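PDB 3US6: histidine-containing Phosphotransfer Protein type 1, MtHPt1, which probably relays phosphoryl groups between cytokinin sensor histidine kinases and response regulators, as a plant two-component phosphorelay mediator. Local coordinates for residues Leu48-Ser53 against Lys129-Leu134; Phe62-Gln67 against Lys72-His77; His79-Ser84 against Gln91-Ser96; Cys97-Asn102 against Arg113-Gln118. All coordinates share one frame; numbering follows the deposited sequence.

Contact 1 of 4, residues Leu48-Ser53 against Lys129-Leu134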
loop_
_atom_site.group_PDB
_atom_site.type_symbol
_atom_site.label_atom_id
_atom_site.label_comp_id
_atom_site.label_asym_id
_atom_site.label_seq_id
_atom_site.Cartn_x
_atom_site.Cartn_y
_atom_site.Cartn_z
ATOM N N LEU A 48 2.494 -7.794 6.767
ATOM C CA LEU A 48 1.152 -8.124 7.208
ATOM C C LEU A 48 0.080 -7.539 6.254
ATOM O O LEU A 48 -0.927 -8.169 5.992
ATOM C CB LEU A 48 0.888 -7.582 8.632
ATOM C CG LEU A 48 1.595 -8.276 9.759
ATOM C CD1 LEU A 48 1.504 -7.354 10.978
ATOM C CD2 LEU A 48 0.929 -9.657 10.014
ATOM N N PHE A 49 0.289 -6.296 5.844
ATOM C CA PHE A 49 -0.574 -5.617 4.883
ATOM C C PHE A 49 -0.614 -6.424 3.572
ATOM O O PHE A 49 -1.727 -6.608 3.030
ATOM C CB PHE A 49 -0.059 -4.204 4.651
ATOM C CG PHE A 49 -0.774 -3.455 3.556
ATOM C CD1 PHE A 49 -2.082 -3.052 3.761
ATOM C CD2 PHE A 49 -0.161 -3.147 2.375
ATOM C CE1 PHE A 49 -2.773 -2.359 2.773
ATOM C CE2 PHE A 49 -0.873 -2.482 1.379
ATOM C CZ PHE A 49 -2.154 -2.037 1.625
ATOM N N PHE A 50 0.511 -6.864 3.040
ATOM C CA PHE A 50 0.463 -7.585 1.760
ATOM C C PHE A 50 -0.367 -8.865 1.899
ATOM O O PHE A 50 -1.256 -9.155 1.052
ATOM C CB PHE A 50 1.851 -7.944 1.278
ATOM C CG PHE A 50 2.708 -6.810 0.917
ATOM C CD1 PHE A 50 2.196 -5.577 0.638
ATOM C CD2 PHE A 50 4.082 -6.987 0.853
ATOM C CE1 PHE A 50 3.022 -4.508 0.312
ATOM C CE2 PHE A 50 4.925 -5.946 0.437
ATOM C CZ PHE A 50 4.390 -4.705 0.178
ATOM N N ASP A 51 -0.137 -9.590 2.982
ATOM C CA ASP A 51 -0.929 -10.838 3.190
ATOM C C ASP A 51 -2.464 -10.590 3.291
ATOM O O ASP A 51 -3.276 -11.283 2.581
ATOM C CB ASP A 51 -0.416 -11.546 4.457
ATOM C CG ASP A 51 1.035 -12.016 4.331
ATOM O OD1 ASP A 51 1.611 -11.903 3.235
ATOM O OD2 ASP A 51 1.597 -12.518 5.325
ATOM N N ASP A 52 -2.895 -9.593 4.078
ATOM C CA ASP A 52 -4.342 -9.275 4.191
ATOM C C ASP A 52 -4.917 -8.704 2.899
ATOM O O ASP A 52 -5.984 -9.136 2.460
ATOM C CB ASP A 52 -4.625 -8.312 5.328
ATOM C CG ASP A 52 -6.158 -8.066 5.498
ATOM O OD1 ASP A 52 -6.881 -9.066 5.727
ATOM O OD2 ASP A 52 -6.619 -6.900 5.271
ATOM N N SER A 53 -4.153 -7.847 2.234
ATOM C CA SER A 53 -4.642 -7.173 1.035
ATOM C C SER A 53 -4.894 -8.173 -0.074
ATOM O O SER A 53 -5.865 -8.023 -0.841
ATOM C CB SER A 53 -3.657 -6.076 0.590
ATOM O OG SER A 53 -3.626 -5.069 1.611
ATOM N N LYS A 129 6.864 -1.200 -5.425
ATOM C CA LYS A 129 7.779 -0.113 -5.091
ATOM C C LYS A 129 8.311 -0.339 -3.660
ATOM O O LYS A 129 9.502 -0.068 -3.346
ATOM C CB LYS A 129 7.094 1.247 -5.191
ATOM C CG LYS A 129 6.787 1.637 -6.621
ATOM C CD LYS A 129 5.906 2.864 -6.651
ATOM C CE LYS A 129 5.629 3.429 -8.051
ATOM N NZ LYS A 129 6.818 3.989 -8.648
ATOM N N LEU A 130 7.448 -0.755 -2.725
ATOM C CA LEU A 130 7.877 -1.040 -1.362
ATOM C C LEU A 130 8.904 -2.163 -1.306
ATOM O O LEU A 130 9.871 -2.096 -0.535
ATOM C CB LEU A 130 6.705 -1.353 -0.439
ATOM C CG LEU A 130 5.889 -0.138 -0.004
ATOM C CD1 LEU A 130 4.652 -0.527 0.700
ATOM C CD2 LEU A 130 6.718 0.745 0.917
ATOM N N GLU A 131 8.710 -3.194 -2.122
ATOM C CA GLU A 131 9.687 -4.302 -2.159
ATOM C C GLU A 131 11.046 -3.758 -2.588
ATOM O O GLU A 131 12.084 -4.155 -2.054
ATOM C CB GLU A 131 9.201 -5.432 -3.018
ATOM C CG GLU A 131 7.991 -6.075 -2.410
ATOM C CD GLU A 131 7.455 -7.204 -3.278
ATOM O OE1 GLU A 131 7.611 -7.212 -4.527
ATOM O OE2 GLU A 131 6.734 -8.087 -2.769
ATOM N N THR A 132 11.058 -2.952 -3.622
ATOM C CA THR A 132 12.278 -2.306 -4.114
ATOM C C THR A 132 12.929 -1.431 -2.997
ATOM O O THR A 132 14.141 -1.490 -2.748
ATOM C CB THR A 132 12.036 -1.512 -5.383
ATOM O OG1 THR A 132 11.714 -2.445 -6.413
ATOM C CG2 THR A 132 13.256 -0.658 -5.808
ATOM N N LEU A 133 12.152 -0.584 -2.359
ATOM C CA LEU A 133 12.636 0.255 -1.276
ATOM C C LEU A 133 13.238 -0.587 -0.146
ATOM O O LEU A 133 14.338 -0.296 0.324
ATOM C CB LEU A 133 11.460 1.106 -0.784
ATOM C CG LEU A 133 11.872 2.137 0.267
ATOM C CD1 LEU A 133 12.593 3.289 -0.353
ATOM C CD2 LEU A 133 10.624 2.594 1.053
ATOM N N LEU A 134 12.493 -1.616 0.278
ATOM C CA LEU A 134 12.935 -2.493 1.384
ATOM C C LEU A 134 14.192 -3.306 1.022
ATOM O O LEU A 134 15.076 -3.498 1.874
ATOM C CB LEU A 134 11.796 -3.366 1.859
ATOM C CG LEU A 134 10.766 -2.520 2.598
ATOM C CD1 LEU A 134 9.538 -3.349 2.849
ATOM C CD2 LEU A 134 11.322 -1.959 3.949
#
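Phe-50 reaches from helix 41-64 to Leu-130 and Glu-131 on helix 109-142, joining two helices of the histidine-phosphotransfer (HPt) helix bundle. The backbones stay well apart, with 10.4 Å between the CA atoms of Phe-50 and Leu-130. The Phe-50 side chain spans about half of that gap. Its CG lies anti to the carbonyl carbon (chi1 -66°), and the ring then extends toward the partner helix. The leading atom is CZ. It meets CB of Leu-130 at 4.1 Å, and this methylene sits at the ring edge, close to the ring plane. CB is the nearest atom of Leu-130, with the CD1 methyl close behind. Glu-131 comes in beside it with an extended chain that crosses the ring at a slant. Its carboxylate plane stands 85° from the ring plane, and its aliphatic part does the touching. Tyr-123 and Lys-127, earlier on helix 109-142, also touch Phe-50. One residue back, Phe-49 faces helix 71-88 instead. Its carbonyl O accepts both the backbone N and the hydroxyl of Ser-53. The Glu-131 contact is loose: Phe-50 CE2 lies 4.2 Å from Glu-131 CG.

Contact 2 of 4, residues Phe62-Gln67 against Lys72-His77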
loop_
_atom_site.group_PDB
_atom_site.type_symbol
_atom_site.label_atom_id
_atom_site.label_comp_id
_atom_site.label_asym_id
_atom_site.label_seq_id
_atom_site.Cartn_x
_atom_site.Cartn_y
_atom_site.Cartn_z
ATOM N N PHE A 62 -13.992 -11.606 -7.089
ATOM C CA PHE A 62 -15.069 -12.593 -7.216
ATOM C C PHE A 62 -16.447 -11.968 -6.959
ATOM O O PHE A 62 -17.370 -12.168 -7.745
ATOM C CB PHE A 62 -14.844 -13.784 -6.265
ATOM C CG PHE A 62 -15.916 -14.857 -6.418
ATOM C CD1 PHE A 62 -15.870 -15.766 -7.470
ATOM C CD2 PHE A 62 -16.993 -14.880 -5.568
ATOM C CE1 PHE A 62 -16.874 -16.732 -7.612
ATOM C CE2 PHE A 62 -17.990 -15.838 -5.716
ATOM C CZ PHE A 62 -17.916 -16.744 -6.741
ATOM N N ALA A 63 -16.542 -11.144 -5.919
ATOM C CA ALA A 63 -17.760 -10.507 -5.556
ATOM C C ALA A 63 -18.246 -9.490 -6.575
ATOM O O ALA A 63 -19.484 -9.382 -6.766
ATOM C CB ALA A 63 -17.593 -9.830 -4.190
ATOM N N VAL A 64 -17.359 -8.670 -7.136
ATOM C CA VAL A 64 -17.837 -7.623 -8.052
ATOM C C VAL A 64 -18.156 -8.178 -9.413
ATOM O O VAL A 64 -18.940 -7.572 -10.149
ATOM C CB VAL A 64 -16.889 -6.407 -8.158
ATOM C CG1 VAL A 64 -16.700 -5.770 -6.851
ATOM C CG2 VAL A 64 -15.607 -6.752 -8.807
ATOM N N ASP A 65 -17.628 -9.337 -9.740
ATOM C CA ASP A 65 -17.749 -9.856 -11.097
ATOM C C ASP A 65 -18.877 -10.857 -11.182
ATOM O O ASP A 65 -18.833 -11.790 -11.915
ATOM C CB ASP A 65 -16.443 -10.463 -11.588
ATOM C CG ASP A 65 -15.416 -9.400 -11.961
ATOM O OD1 ASP A 65 -15.800 -8.264 -12.253
ATOM O OD2 ASP A 65 -14.231 -9.715 -11.917
ATOM N N GLN A 66 -19.839 -10.696 -10.311
ATOM C CA GLN A 66 -21.104 -11.393 -10.357
ATOM C C GLN A 66 -22.228 -10.541 -10.999
ATOM O O GLN A 66 -22.115 -9.362 -10.924
ATOM C CB GLN A 66 -21.486 -11.834 -8.936
ATOM C CG GLN A 66 -20.412 -12.621 -8.147
ATOM C CD GLN A 66 -19.897 -13.929 -8.793
ATOM O OE1 GLN A 66 -20.673 -14.863 -8.962
ATOM N NE2 GLN A 66 -18.574 -14.018 -9.081
ATOM N N GLN A 67 -23.270 -11.112 -11.581
ATOM C CA GLN A 67 -24.344 -10.372 -12.280
ATOM C C GLN A 67 -24.955 -9.371 -11.334
ATOM O O GLN A 67 -25.253 -8.207 -11.696
ATOM C CB GLN A 67 -25.420 -11.361 -12.766
ATOM C CG GLN A 67 -26.419 -10.900 -13.808
ATOM C CD GLN A 67 -27.449 -12.026 -14.113
ATOM O OE1 GLN A 67 -28.043 -12.596 -13.179
ATOM N NE2 GLN A 67 -27.630 -12.367 -15.414
ATOM N N LYS A 72 -23.401 -4.280 0.008
ATOM C CA LYS A 72 -23.166 -4.177 1.434
ATOM C C LYS A 72 -21.880 -4.906 1.834
ATOM O O LYS A 72 -21.025 -4.335 2.496
ATOM C CB LYS A 72 -24.432 -4.706 2.185
ATOM C CG LYS A 72 -24.462 -4.514 3.722
ATOM C CD LYS A 72 -25.910 -4.693 4.276
ATOM C CE LYS A 72 -26.059 -4.451 5.784
ATOM N NZ LYS A 72 -25.790 -3.036 6.191
ATOM N N LYS A 73 -21.727 -6.127 1.350
ATOM C CA LYS A 73 -20.572 -6.940 1.702
ATOM C C LYS A 73 -19.292 -6.368 1.065
ATOM O O LYS A 73 -18.241 -6.262 1.711
ATOM C CB LYS A 73 -20.813 -8.395 1.296
ATOM C CG LYS A 73 -19.711 -9.351 1.697
ATOM C CD LYS A 73 -20.119 -10.819 1.539
ATOM C CE LYS A 73 -19.606 -11.407 0.221
ATOM N NZ LYS A 73 -18.140 -11.133 -0.076
ATOM N N VAL A 74 -19.417 -5.972 -0.200
ATOM C CA VAL A 74 -18.304 -5.364 -0.912
ATOM C C VAL A 74 -17.876 -4.096 -0.216
ATOM O O VAL A 74 -16.672 -3.859 -0.027
ATOM C CB VAL A 74 -18.653 -5.120 -2.400
ATOM C CG1 VAL A 74 -17.642 -4.149 -3.002
ATOM C CG2 VAL A 74 -18.718 -6.457 -3.088
ATOM N N ASP A 75 -18.822 -3.280 0.184
ATOM C CA ASP A 75 -18.452 -2.036 0.820
ATOM C C ASP A 75 -17.729 -2.297 2.129
ATOM O O ASP A 75 -16.745 -1.616 2.454
ATOM C CB ASP A 75 -19.675 -1.197 1.138
ATOM C CG ASP A 75 -19.288 0.108 1.764
ATOM O OD1 ASP A 75 -18.624 0.916 1.079
ATOM O OD2 ASP A 75 -19.585 0.267 2.946
ATOM N N ALA A 76 -18.122 -3.314 2.861
ATOM C CA ALA A 76 -17.454 -3.579 4.130
ATOM C C ALA A 76 -15.997 -4.043 3.885
ATOM O O ALA A 76 -15.100 -3.660 4.607
ATOM C CB ALA A 76 -18.238 -4.638 4.906
ATOM N N HIS A 77 -15.777 -4.859 2.863
ATOM C CA HIS A 77 -14.412 -5.329 2.582
ATOM C C HIS A 77 -13.541 -4.172 2.073
ATOM O O HIS A 77 -12.390 -4.053 2.486
ATOM C CB HIS A 77 -14.415 -6.469 1.598
ATOM C CG HIS A 77 -15.037 -7.715 2.138
ATOM N ND1 HIS A 77 -15.292 -8.823 1.357
ATOM C CD2 HIS A 77 -15.501 -8.013 3.373
ATOM C CE1 HIS A 77 -15.865 -9.757 2.093
ATOM N NE2 HIS A 77 -16.004 -9.292 3.321
#
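Val-74 places CG1 anti to its own N and CG2 anti to its carbonyl carbon (chi1 164°), and this fork meets both Ala-63 and Val-64. The CG2 branch touches Ala-63, with 3.7 Å between Val-74 CG2 and Ala-63 CB. The CG1 branch faces Val-64, where Val-74 CG1 and Val-64 CG1 are 4.3 Å apart. The two valines meet methyl to methyl. Ala-63 adds only a single methyl, and the helices come close there: the CA atoms of Ala-63 and Val-74 are 7.0 Å apart. Lys-73 bends near its tip, bringing NZ to 4.3 Å from Ala-63 CB, at the border of the patch. The contact closes the helical hairpin between the end of helix 41-64 and the start of helix 71-88 in the HPt bundle. Ile-69 of the connecting loop touches both valines, and Phe-100 of helix 91-106 packs on them too. A polar tie comes from outside, where Arg-113 NE donates a hydrogen bond to Val-64 O. Between the side chains that meet across the two segments the chemistry is almost wholly aliphatic, which implies that they hold to each other by fit of shape.

Contact 3 of 4, residues His79-Ser84 against Gln91-Ser96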
loop_
_atom_site.group_PDB
_atom_site.type_symbol
_atom_site.label_atom_id
_atom_site.label_comp_id
_atom_site.label_asym_id
_atom_site.label_seq_id
_atom_site.Cartn_x
_atom_site.Cartn_y
_atom_site.Cartn_z
ATOM N N HIS A 79 -13.954 -1.048 2.797
ATOM C CA HIS A 79 -13.746 -0.179 3.956
ATOM C C HIS A 79 -12.579 -0.702 4.823
ATOM O O HIS A 79 -11.717 0.030 5.280
ATOM C CB HIS A 79 -15.012 -0.067 4.781
ATOM C CG HIS A 79 -14.892 0.885 5.927
ATOM N ND1 HIS A 79 -15.039 0.496 7.237
ATOM C CD2 HIS A 79 -14.613 2.210 5.953
ATOM C CE1 HIS A 79 -14.869 1.543 8.023
ATOM N NE2 HIS A 79 -14.630 2.598 7.266
ATOM N N GLN A 80 -12.537 -2.017 5.004
ATOM C CA GLN A 80 -11.453 -2.635 5.746
ATOM C C GLN A 80 -10.107 -2.350 5.077
ATOM O O GLN A 80 -9.167 -1.974 5.733
ATOM C CB GLN A 80 -11.682 -4.139 5.907
ATOM C CG GLN A 80 -10.513 -4.820 6.578
ATOM C CD GLN A 80 -10.748 -6.303 6.740
ATOM O OE1 GLN A 80 -11.830 -6.722 7.145
ATOM N NE2 GLN A 80 -9.743 -7.107 6.399
ATOM N N PHE A 81 -10.063 -2.492 3.745
ATOM C CA PHE A 81 -8.829 -2.219 2.973
ATOM C C PHE A 81 -8.457 -0.759 2.974
ATOM O O PHE A 81 -7.268 -0.437 2.978
ATOM C CB PHE A 81 -9.126 -2.661 1.531
ATOM C CG PHE A 81 -7.906 -2.803 0.611
ATOM C CD1 PHE A 81 -6.644 -3.013 1.107
ATOM C CD2 PHE A 81 -8.060 -2.815 -0.709
ATOM C CE1 PHE A 81 -5.568 -3.160 0.211
ATOM C CE2 PHE A 81 -6.976 -2.997 -1.561
ATOM C CZ PHE A 81 -5.760 -3.162 -1.079
ATOM N N LYS A 82 -9.436 0.129 2.969
ATOM C CA LYS A 82 -9.149 1.536 3.138
ATOM C C LYS A 82 -8.336 1.804 4.421
ATOM O O LYS A 82 -7.341 2.547 4.408
ATOM C CB LYS A 82 -10.466 2.311 3.158
ATOM C CG LYS A 82 -10.296 3.820 3.136
ATOM C CD LYS A 82 -11.661 4.551 3.230
ATOM C CE LYS A 82 -11.491 5.973 3.763
ATOM N NZ LYS A 82 -10.927 5.939 5.151
ATOM N N GLY A 83 -8.766 1.208 5.525
ATOM C CA GLY A 83 -8.178 1.415 6.810
ATOM C C GLY A 83 -6.773 0.872 6.901
ATOM O O GLY A 83 -5.868 1.473 7.465
ATOM N N SER A 84 -6.605 -0.316 6.362
ATOM C CA SER A 84 -5.313 -0.973 6.457
ATOM C C SER A 84 -4.305 -0.251 5.547
ATOM O O SER A 84 -3.179 0.002 5.967
ATOM C CB SER A 84 -5.436 -2.460 6.127
ATOM O OG SER A 84 -5.844 -2.600 4.820
ATOM N N GLN A 91 -1.375 5.939 0.286
ATOM C CA GLN A 91 -2.467 6.906 0.062
ATOM C C GLN A 91 -3.202 6.757 -1.213
ATOM O O GLN A 91 -4.417 6.987 -1.268
ATOM C CB GLN A 91 -1.932 8.263 0.170
ATOM C CG GLN A 91 -3.132 9.253 0.383
ATOM C CD GLN A 91 -2.635 10.650 0.668
ATOM O OE1 GLN A 91 -1.883 11.219 -0.140
ATOM N NE2 GLN A 91 -2.976 11.173 1.867
ATOM N N ARG A 92 -2.498 6.382 -2.268
ATOM C CA ARG A 92 -3.233 6.154 -3.540
ATOM C C ARG A 92 -4.168 4.920 -3.452
ATOM O O ARG A 92 -5.226 4.884 -4.056
ATOM C CB ARG A 92 -2.316 6.036 -4.760
ATOM C CG ARG A 92 -1.851 7.366 -5.193
ATOM C CD ARG A 92 -0.654 7.420 -6.135
ATOM N NE ARG A 92 -0.909 6.715 -7.339
ATOM C CZ ARG A 92 -0.384 7.026 -8.524
ATOM N NH1 ARG A 92 0.482 8.027 -8.641
ATOM N NH2 ARG A 92 -0.676 6.267 -9.547
ATOM N N VAL A 93 -3.754 3.882 -2.732
ATOM C CA VAL A 93 -4.650 2.755 -2.500
ATOM C C VAL A 93 -5.847 3.227 -1.663
ATOM O O VAL A 93 -7.001 2.960 -2.020
ATOM C CB VAL A 93 -3.937 1.587 -1.750
ATOM C CG1 VAL A 93 -4.949 0.486 -1.414
ATOM C CG2 VAL A 93 -2.786 1.077 -2.639
ATOM N N LYS A 94 -5.584 3.959 -0.590
ATOM C CA LYS A 94 -6.683 4.511 0.249
ATOM C C LYS A 94 -7.658 5.324 -0.580
ATOM O O LYS A 94 -8.873 5.158 -0.475
ATOM C CB LYS A 94 -6.083 5.354 1.359
ATOM C CG LYS A 94 -7.057 5.954 2.321
ATOM C CD LYS A 94 -6.488 7.101 3.048
ATOM C CE LYS A 94 -7.510 7.656 4.032
ATOM N NZ LYS A 94 -7.061 8.957 4.658
ATOM N N ASN A 95 -7.127 6.213 -1.419
ATOM C CA ASN A 95 -8.007 7.116 -2.189
ATOM C C ASN A 95 -8.811 6.307 -3.169
ATOM O O ASN A 95 -9.974 6.654 -3.476
ATOM C CB ASN A 95 -7.162 8.137 -2.891
ATOM C CG ASN A 95 -6.608 9.150 -1.987
ATOM O OD1 ASN A 95 -7.012 9.256 -0.826
ATOM N ND2 ASN A 95 -5.637 9.915 -2.482
ATOM N N SER A 96 -8.219 5.277 -3.773
ATOM C CA SER A 96 -8.983 4.379 -4.679
ATOM C C SER A 96 -10.108 3.677 -3.952
ATOM O O SER A 96 -11.149 3.497 -4.485
ATOM C CB SER A 96 -8.152 3.327 -5.415
ATOM O OG SER A 96 -7.271 3.902 -6.318
#
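Lys-82 crosses Lys-94 at a slant, and two like-charged residues meet through their hydrocarbon chains. From CB of Lys-82 the chain starts anti to the backbone N (chi1 -172°). CG is the first atom to touch, 4.0 Å from CG of Lys-94, and it also lies near the Lys-94 carbonyl O. Farther out, CE rests against Val-98, on the next turn of helix 91-106. The last torsion then bends the chain (chi4 -62°), and NZ comes to 4.0 Å from CE of Lys-94. The Lys-94 chain stays extended. The two ammonium groups do not touch: NZ of Lys-82 and NZ of Lys-94 are 4.9 Å apart. Such proximity would probably cost some repulsion. These are neighbouring helices of the HPt bundle, joined by a short turn, and their CA atoms at Lys-82 and Lys-94 are only 4.8 Å apart. Helix 71-88 also carries His-79, the predicted phosphorylation site, which is unmodified here and whose side chain touches Arg-101. On the buried side, Val-93 sets CG1 over one face of the Phe-81 ring in a CH-pi contact, 4.1 Å from the ring centroid. That methyl is 25° off the ring normal and nearest to CZ of Phe-81, at 3.8 Å. Ser-53 and Leu-57 of helix 41-64 and Val-119 of helix 109-142 also touch Phe-81.

Contact 4 of 4, residues Cys97-Asn102 against Arg113-Gln118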
loop_
_atom_site.group_PDB
_atom_site.type_symbol
_atom_site.label_atom_id
_atom_site.label_comp_id
_atom_site.label_asym_id
_atom_site.label_seq_id
_atom_site.Cartn_x
_atom_site.Cartn_y
_atom_site.Cartn_z
ATOM N N CYS A 97 -9.864 3.267 -2.717
ATOM C CA CYS A 97 -10.909 2.664 -1.892
ATOM C C CYS A 97 -12.032 3.650 -1.582
ATOM O O CYS A 97 -13.189 3.279 -1.607
ATOM C CB CYS A 97 -10.309 2.148 -0.578
ATOM S SG CYS A 97 -9.299 0.697 -0.723
ATOM N N VAL A 98 -11.682 4.901 -1.292
ATOM C CA VAL A 98 -12.706 5.956 -1.142
ATOM C C VAL A 98 -13.587 6.115 -2.359
ATOM O O VAL A 98 -14.826 6.164 -2.262
ATOM C CB VAL A 98 -12.073 7.309 -0.780
ATOM C CG1 VAL A 98 -13.144 8.386 -0.702
ATOM C CG2 VAL A 98 -11.321 7.187 0.566
ATOM N N ALA A 99 -12.983 6.153 -3.540
ATOM C CA ALA A 99 -13.709 6.239 -4.762
ATOM C C ALA A 99 -14.654 5.014 -4.922
ATOM O O ALA A 99 -15.813 5.122 -5.291
ATOM C CB ALA A 99 -12.741 6.394 -5.935
ATOM N N PHE A 100 -14.035 3.871 -4.646
ATOM C CA PHE A 100 -14.740 2.596 -4.660
ATOM C C PHE A 100 -16.034 2.687 -3.858
ATOM O O PHE A 100 -17.121 2.475 -4.393
ATOM C CB PHE A 100 -13.850 1.491 -4.088
ATOM C CG PHE A 100 -14.193 0.117 -4.588
ATOM C CD1 PHE A 100 -15.485 -0.187 -4.985
ATOM C CD2 PHE A 100 -13.225 -0.871 -4.661
ATOM C CE1 PHE A 100 -15.804 -1.450 -5.446
ATOM C CE2 PHE A 100 -13.538 -2.136 -5.120
ATOM C CZ PHE A 100 -14.829 -2.426 -5.513
ATOM N N ARG A 101 -15.914 3.085 -2.596
ATOM C CA ARG A 101 -17.053 3.176 -1.708
ATOM C C ARG A 101 -18.126 4.130 -2.220
ATOM O O ARG A 101 -19.316 3.854 -2.062
ATOM C CB ARG A 101 -16.656 3.652 -0.308
ATOM C CG ARG A 101 -15.734 2.686 0.378
ATOM C CD ARG A 101 -15.670 3.023 1.866
ATOM N NE ARG A 101 -16.876 2.575 2.580
ATOM C CZ ARG A 101 -17.259 3.032 3.766
ATOM N NH1 ARG A 101 -16.574 3.997 4.356
ATOM N NH2 ARG A 101 -18.326 2.527 4.346
ATOM N N ASN A 102 -17.739 5.204 -2.903
ATOM C CA ASN A 102 -18.796 6.056 -3.485
ATOM C C ASN A 102 -19.606 5.286 -4.542
ATOM O O ASN A 102 -20.818 5.422 -4.607
ATOM C CB ASN A 102 -18.182 7.335 -4.044
ATOM C CG ASN A 102 -17.627 8.238 -2.924
ATOM O OD1 ASN A 102 -18.164 8.251 -1.808
ATOM N ND2 ASN A 102 -16.555 8.967 -3.215
ATOM N N ARG A 113 -16.732 -2.284 -10.831
ATOM C CA ARG A 113 -15.767 -3.161 -11.456
ATOM C C ARG A 113 -14.494 -2.396 -11.880
ATOM O O ARG A 113 -13.371 -2.828 -11.649
ATOM C CB ARG A 113 -16.399 -3.876 -12.633
ATOM C CG ARG A 113 -17.366 -4.915 -12.131
ATOM C CD ARG A 113 -18.123 -5.549 -13.286
ATOM N NE ARG A 113 -19.100 -6.504 -12.799
ATOM C CZ ARG A 113 -20.064 -7.037 -13.531
ATOM N NH1 ARG A 113 -20.161 -6.789 -14.826
ATOM N NH2 ARG A 113 -20.936 -7.850 -13.000
ATOM N N ARG A 114 -14.693 -1.246 -12.478
ATOM C CA ARG A 114 -13.568 -0.451 -12.914
ATOM C C ARG A 114 -12.757 0.079 -11.742
ATOM O O ARG A 114 -11.555 0.117 -11.762
ATOM C CB ARG A 114 -14.071 0.697 -13.745
ATOM C CG ARG A 114 -14.431 0.250 -15.110
ATOM C CD ARG A 114 -14.648 1.440 -15.997
ATOM N NE ARG A 114 -16.029 1.538 -16.360
ATOM C CZ ARG A 114 -16.908 2.320 -15.788
ATOM N NH1 ARG A 114 -16.543 3.138 -14.839
ATOM N NH2 ARG A 114 -18.140 2.300 -16.214
ATOM N N CYS A 115 -13.460 0.467 -10.708
ATOM C CA CYS A 115 -12.764 0.967 -9.558
ATOM C C CYS A 115 -12.019 -0.148 -8.849
ATOM O O CYS A 115 -10.909 0.085 -8.347
ATOM C CB CYS A 115 -13.751 1.561 -8.630
ATOM S SG CYS A 115 -12.968 2.490 -7.294
ATOM N N LEU A 116 -12.560 -1.372 -8.790
ATOM C CA LEU A 116 -11.743 -2.454 -8.248
ATOM C C LEU A 116 -10.495 -2.662 -9.101
ATOM O O LEU A 116 -9.409 -2.930 -8.576
ATOM C CB LEU A 116 -12.523 -3.787 -8.095
ATOM C CG LEU A 116 -11.761 -5.046 -7.584
ATOM C CD1 LEU A 116 -11.219 -4.759 -6.313
ATOM C CD2 LEU A 116 -12.721 -6.186 -7.429
ATOM N N GLN A 117 -10.583 -2.551 -10.398
ATOM C CA GLN A 117 -9.456 -2.745 -11.259
ATOM C C GLN A 117 -8.399 -1.685 -10.856
ATOM O O GLN A 117 -7.208 -2.046 -10.716
ATOM C CB GLN A 117 -9.899 -2.647 -12.719
ATOM C CG GLN A 117 -8.784 -2.810 -13.762
ATOM C CD GLN A 117 -7.904 -1.588 -13.939
ATOM O OE1 GLN A 117 -8.397 -0.523 -14.222
ATOM N NE2 GLN A 117 -6.597 -1.792 -13.864
ATOM N N GLN A 118 -8.828 -0.488 -10.552
ATOM C CA GLN A 118 -7.859 0.528 -10.182
ATOM C C GLN A 118 -7.283 0.294 -8.784
ATOM O O GLN A 118 -6.096 0.554 -8.562
ATOM C CB GLN A 118 -8.477 1.908 -10.219
ATOM C CG GLN A 118 -8.816 2.329 -11.590
ATOM C CD GLN A 118 -7.556 2.651 -12.397
ATOM O OE1 GLN A 118 -6.797 3.563 -12.052
ATOM N NE2 GLN A 118 -7.289 1.863 -13.465
#
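Cys-115 pushes its sulfur into a hollow on segment 97-102 of helix 91-106, formed by the Ala-99 methyl and the backbone and CB of Phe-100. The sulfur lies 4.1 Å from Ala-99 CB and 3.5 Å from Phe-100 CB. Its chi1 of -169° turns SG away from its own N and toward the opposing backbone. Cys-115 and Phe-100 each have a second deposited conformer, so the finest details of this fit apply to one arrangement. The same sulfur makes a sulfur-aromatic contact with the Phe-100 ring. It approaches obliquely, 4.5 Å from the ring centroid and 40° off the normal. Phe-100 is the opposing bump. Its ring lies along the base of Leu-116, with Leu-116 N over one face. The edge atom CE2 of Phe-100 is 3.6 Å from CB of Leu-116. Leu-116 CD1 comes close to CE2 as well, so the leucine packs against the outer end of the ring, and the two side chains point the same way. Val-64 of helix 41-64 touches both of them. The small Ala-99 and Cys-115 let the backbones approach, and the CA atoms of Phe-100 and Cys-115 are 5.5 Å apart. The axes of segments 97-102 and 113-118 approach to 9.2 Å, 169° apart in direction. This is the antiparallel helical hairpin of 91-106 and 109-142, part of the HPt four-helix bundle.

Contacts 2, 3 and 4 join successive helices of the bundle, while contact 1 spans from helix 41-64 to helix 109-142 and encloses the others along the chain. Contacts 3 and 4 have centres about 10 Å apart, and contacts 2 and 4 about 11 Å. A salt bridge ties the latter pair, Asp-75 OD1 to Arg-101 NE at 2.8 Å. Contact 1 meets contact 3 where Ser-53 OG lies 3.1 Å from Phe-81 CE1, although their centres are about 14 Å apart. Contacts 1 and 2 do not touch. The predicted phosphorylation site, His-79, lies on segment 79-84 but takes no part in contact 3. Its CD2 lies 3.1 Å from Arg-101 NH1 in contact 4.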